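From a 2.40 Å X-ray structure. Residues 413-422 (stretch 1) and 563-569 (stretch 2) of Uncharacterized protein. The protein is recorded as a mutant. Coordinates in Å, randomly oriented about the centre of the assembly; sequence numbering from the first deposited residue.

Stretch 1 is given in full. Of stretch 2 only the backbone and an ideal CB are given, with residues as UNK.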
# COMPACT_ATOMS: atom_id res chain seq x y z
N LEU A 413 -7.96 4.38 -14.82
CA LEU A 413 -8.46 3.51 -13.76
C LEU A 413 -9.91 3.14 -14.01
O LEU A 413 -10.30 1.97 -13.86
CB LEU A 413 -8.31 4.18 -12.40
CG LEU A 413 -6.88 4.48 -11.95
CD1 LEU A 413 -6.88 5.20 -10.62
CD2 LEU A 413 -6.09 3.23 -11.86
N TRP A 414 -10.72 4.12 -14.42
CA TRP A 414 -12.13 3.86 -14.67
C TRP A 414 -12.31 2.91 -15.85
O TRP A 414 -13.15 2.00 -15.80
CB TRP A 414 -12.87 5.18 -14.89
CG TRP A 414 -13.33 5.79 -13.62
CD1 TRP A 414 -12.72 6.80 -12.92
CD2 TRP A 414 -14.48 5.41 -12.85
NE1 TRP A 414 -13.42 7.08 -11.78
CE2 TRP A 414 -14.50 6.23 -11.70
CE3 TRP A 414 -15.48 4.44 -13.01
CZ2 TRP A 414 -15.50 6.13 -10.72
CZ3 TRP A 414 -16.48 4.34 -12.04
CH2 TRP A 414 -16.48 5.19 -10.90
N LEU A 415 -11.51 3.10 -16.91
CA LEU A 415 -11.56 2.20 -18.05
C LEU A 415 -11.33 0.75 -17.62
O LEU A 415 -12.02 -0.17 -18.08
CB LEU A 415 -10.52 2.63 -19.09
CG LEU A 415 -10.50 1.81 -20.38
CD1 LEU A 415 -11.92 1.79 -21.00
CD2 LEU A 415 -9.48 2.36 -21.36
N MET A 416 -10.37 0.54 -16.70
CA MET A 416 -10.15 -0.81 -16.18
C MET A 416 -11.36 -1.30 -15.38
O MET A 416 -11.77 -2.46 -15.51
CB MET A 416 -8.87 -0.85 -15.34
CG MET A 416 -7.61 -0.95 -16.20
SD MET A 416 -6.10 -1.39 -15.37
CE MET A 416 -5.97 0.03 -14.39
N LYS A 417 -11.98 -0.41 -14.58
CA LYS A 417 -13.17 -0.80 -13.82
C LYS A 417 -14.30 -1.24 -14.74
O LYS A 417 -14.96 -2.25 -14.48
CB LYS A 417 -13.63 0.35 -12.92
CG LYS A 417 -12.62 0.74 -11.86
CD LYS A 417 -13.09 1.89 -10.95
CE LYS A 417 -14.42 1.61 -10.28
NZ LYS A 417 -14.74 2.66 -9.26
N LEU A 418 -14.54 -0.49 -15.82
CA LEU A 418 -15.59 -0.85 -16.77
C LEU A 418 -15.29 -2.20 -17.42
O LEU A 418 -16.16 -3.08 -17.47
CB LEU A 418 -15.75 0.22 -17.86
CG LEU A 418 -16.20 1.65 -17.51
CD1 LEU A 418 -16.79 2.37 -18.73
CD2 LEU A 418 -17.17 1.67 -16.39
N TYR A 419 -14.06 -2.38 -17.93
CA TYR A 419 -13.65 -3.66 -18.50
C TYR A 419 -13.81 -4.79 -17.51
O TYR A 419 -14.04 -5.95 -17.91
CB TYR A 419 -12.20 -3.62 -18.96
CG TYR A 419 -11.93 -2.99 -20.32
CD1 TYR A 419 -12.78 -3.19 -21.40
CD2 TYR A 419 -10.80 -2.21 -20.52
CE1 TYR A 419 -12.51 -2.61 -22.65
CE2 TYR A 419 -10.54 -1.62 -21.73
CZ TYR A 419 -11.39 -1.82 -22.80
OH TYR A 419 -11.09 -1.22 -24.00
N SER A 420 -13.67 -4.49 -16.21
CA SER A 420 -13.80 -5.50 -15.17
C SER A 420 -15.23 -5.98 -15.01
O SER A 420 -15.45 -6.97 -14.31
CB SER A 420 -13.29 -4.97 -13.83
OG SER A 420 -14.31 -4.26 -13.15
N GLN A 421 -16.19 -5.28 -15.63
CA GLN A 421 -17.61 -5.66 -15.63
C GLN A 421 -17.95 -6.67 -16.73
O GLN A 421 -19.05 -7.22 -16.72
CB GLN A 421 -18.49 -4.43 -15.84
CG GLN A 421 -18.24 -3.29 -14.87
CD GLN A 421 -18.36 -3.75 -13.43
OE1 GLN A 421 -19.40 -4.24 -13.01
NE2 GLN A 421 -17.27 -3.62 -12.68
N LEU A 422 -17.05 -6.88 -17.67
CA LEU A 422 -17.29 -7.68 -18.86
C LEU A 422 -16.33 -8.87 -18.86
O LEU A 422 -15.48 -9.01 -17.98
CB LEU A 422 -17.10 -6.84 -20.13
CG LEU A 422 -17.95 -5.58 -20.23
CD1 LEU A 422 -17.53 -4.75 -21.46
CD2 LEU A 422 -19.45 -5.91 -20.25
N UNK A 563 -22.16 5.38 -4.97
CA UNK A 563 -22.33 3.97 -5.30
C UNK A 563 -22.33 3.81 -6.81
O UNK A 563 -23.22 4.32 -7.50
CB UNK A 563 -23.62 3.41 -4.69
N UNK A 564 -21.30 3.14 -7.32
CA UNK A 564 -21.12 2.90 -8.74
C UNK A 564 -20.68 1.44 -8.88
O UNK A 564 -20.64 0.69 -7.90
CB UNK A 564 -20.11 3.87 -9.36
N UNK A 565 -20.35 1.05 -10.11
CA UNK A 565 -19.76 -0.25 -10.34
C UNK A 565 -18.43 -0.38 -9.58
O UNK A 565 -17.73 0.61 -9.31
CB UNK A 565 -19.55 -0.48 -11.84
N UNK A 566 -18.09 -1.61 -9.25
CA UNK A 566 -16.91 -1.95 -8.49
C UNK A 566 -16.11 -3.01 -9.26
O UNK A 566 -16.69 -3.81 -9.99
CB UNK A 566 -17.29 -2.45 -7.09
N UNK A 567 -14.79 -2.99 -9.10
CA UNK A 567 -14.06 -4.19 -9.49
C UNK A 567 -14.53 -5.35 -8.61
O UNK A 567 -14.69 -5.19 -7.38
CB UNK A 567 -12.55 -3.98 -9.37
N UNK A 568 -14.84 -6.49 -9.18
CA UNK A 568 -15.45 -7.60 -8.42
C UNK A 568 -14.45 -8.46 -7.66
O UNK A 568 -14.20 -9.64 -7.96
CB UNK A 568 -16.24 -8.50 -9.37
N UNK A 569 -13.89 -7.87 -6.61
CA UNK A 569 -12.98 -8.60 -5.73
C UNK A 569 -13.80 -9.58 -4.90
O UNK A 569 -14.99 -9.37 -4.65
CB UNK A 569 -12.19 -7.65 -4.83

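Position 563 has nothing of stretch 1 within 5.5 Å of its ideal CB. Stretch 1 sets no demand here, and almost any side chain would fit. The residue is Asp-563, which makes no contact with stretch 1.

At position 564 the CA-to-CB bond points toward stretch 1. The ideal CB lies 4.2 Å from Trp-414 CH2, at the rim of the indole. A small or medium apolar side chain would suit, such as alanine, valine or cysteine. The residue is Cys-564. Its SG lies 4.0 Å from Trp-414 CH2. The sulfur approaches the ring obliquely, 5.1 Å from the centroid of the six-membered ring.

Position 565 also points toward stretch 1. Its ideal CB is 3.8 Å from Gln-421 CD. Ahead lie the side chains of Trp-414, Lys-417, Leu-418 and Gln-421, whose carbons offer a largely apolar surface. Phi/psi of -61/153 is extended and allows most residues. Leucine, isoleucine, valine or methionine would be reasonable. The residue is Ile-565, which has the largest covered area of the stretch. With chi1 p and chi2 t, its CD1 comes 3.4 Å from Leu-418 CD2 and 3.6 Å from Gln-421 CG. Its CG1 sits at the edge of the indole, 4.4 Å from Trp-414 CZ3.

Position 566 points away from stretch 1, and nothing of stretch 1 is near its ideal CB. A polar or charged side chain would be tolerated, as would many others. The backbone matters more: Gln-421 NE2 donates a hydrogen bond to the carbonyl O of this position, at 2.8 Å. The same NE2 also donates to Lys-417 O, at 3.2 Å, so the amide ties the helix backbone to the loop. The residue is Asp-566, whose side chain is not needed for that bond.

Position 567 points sideways. Its ideal CB is 4.2 Å from Ser-420 OG and 5.3 Å from Lys-417 CG. A compact apolar residue would suit, with valine, isoleucine or threonine all plausible. The residue is Val-567. Its CG2 packs 3.9 Å from Lys-417 CG and 3.8 Å from Ser-420 OG.

Position 568 points toward stretch 1, but its ideal CB is still 5.2 Å from Ser-420 O. Phi of -83 is compatible with proline, though others could fit. The residue is Pro-568. Its ring brings CD to 3.5 Å from Ser-420 OG, a contact without a hydrogen bond.

Position 569 is out of reach of stretch 1. The residue is Val-569.

Stretch 2 563-569: DCIDVPV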
# COMPACT_ATOMS: atom_id res chain seq x y z
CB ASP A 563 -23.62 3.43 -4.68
CG ASP A 563 -23.53 3.29 -3.15
OD1 ASP A 563 -22.41 3.39 -2.60
OD2 ASP A 563 -24.57 3.09 -2.51
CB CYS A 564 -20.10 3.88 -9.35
SG CYS A 564 -20.39 4.33 -11.00
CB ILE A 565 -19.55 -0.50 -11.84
CG1 ILE A 565 -18.57 0.53 -12.40
CG2 ILE A 565 -20.86 -0.43 -12.61
CD1 ILE A 565 -17.80 0.01 -13.54
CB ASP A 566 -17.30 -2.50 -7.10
CG ASP A 566 -17.87 -1.43 -6.19
OD1 ASP A 566 -17.41 -0.27 -6.27
OD2 ASP A 566 -18.76 -1.76 -5.38
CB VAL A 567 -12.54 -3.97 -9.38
CG1 VAL A 567 -11.75 -5.26 -9.65
CG2 VAL A 567 -12.10 -2.87 -10.38
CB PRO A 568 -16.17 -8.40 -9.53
CG PRO A 568 -15.38 -8.12 -10.77
CD PRO A 568 -14.90 -6.70 -10.64
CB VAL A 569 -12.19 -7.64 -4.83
CG1 VAL A 569 -11.28 -6.71 -5.68
CG2 VAL A 569 -13.13 -6.85 -3.92
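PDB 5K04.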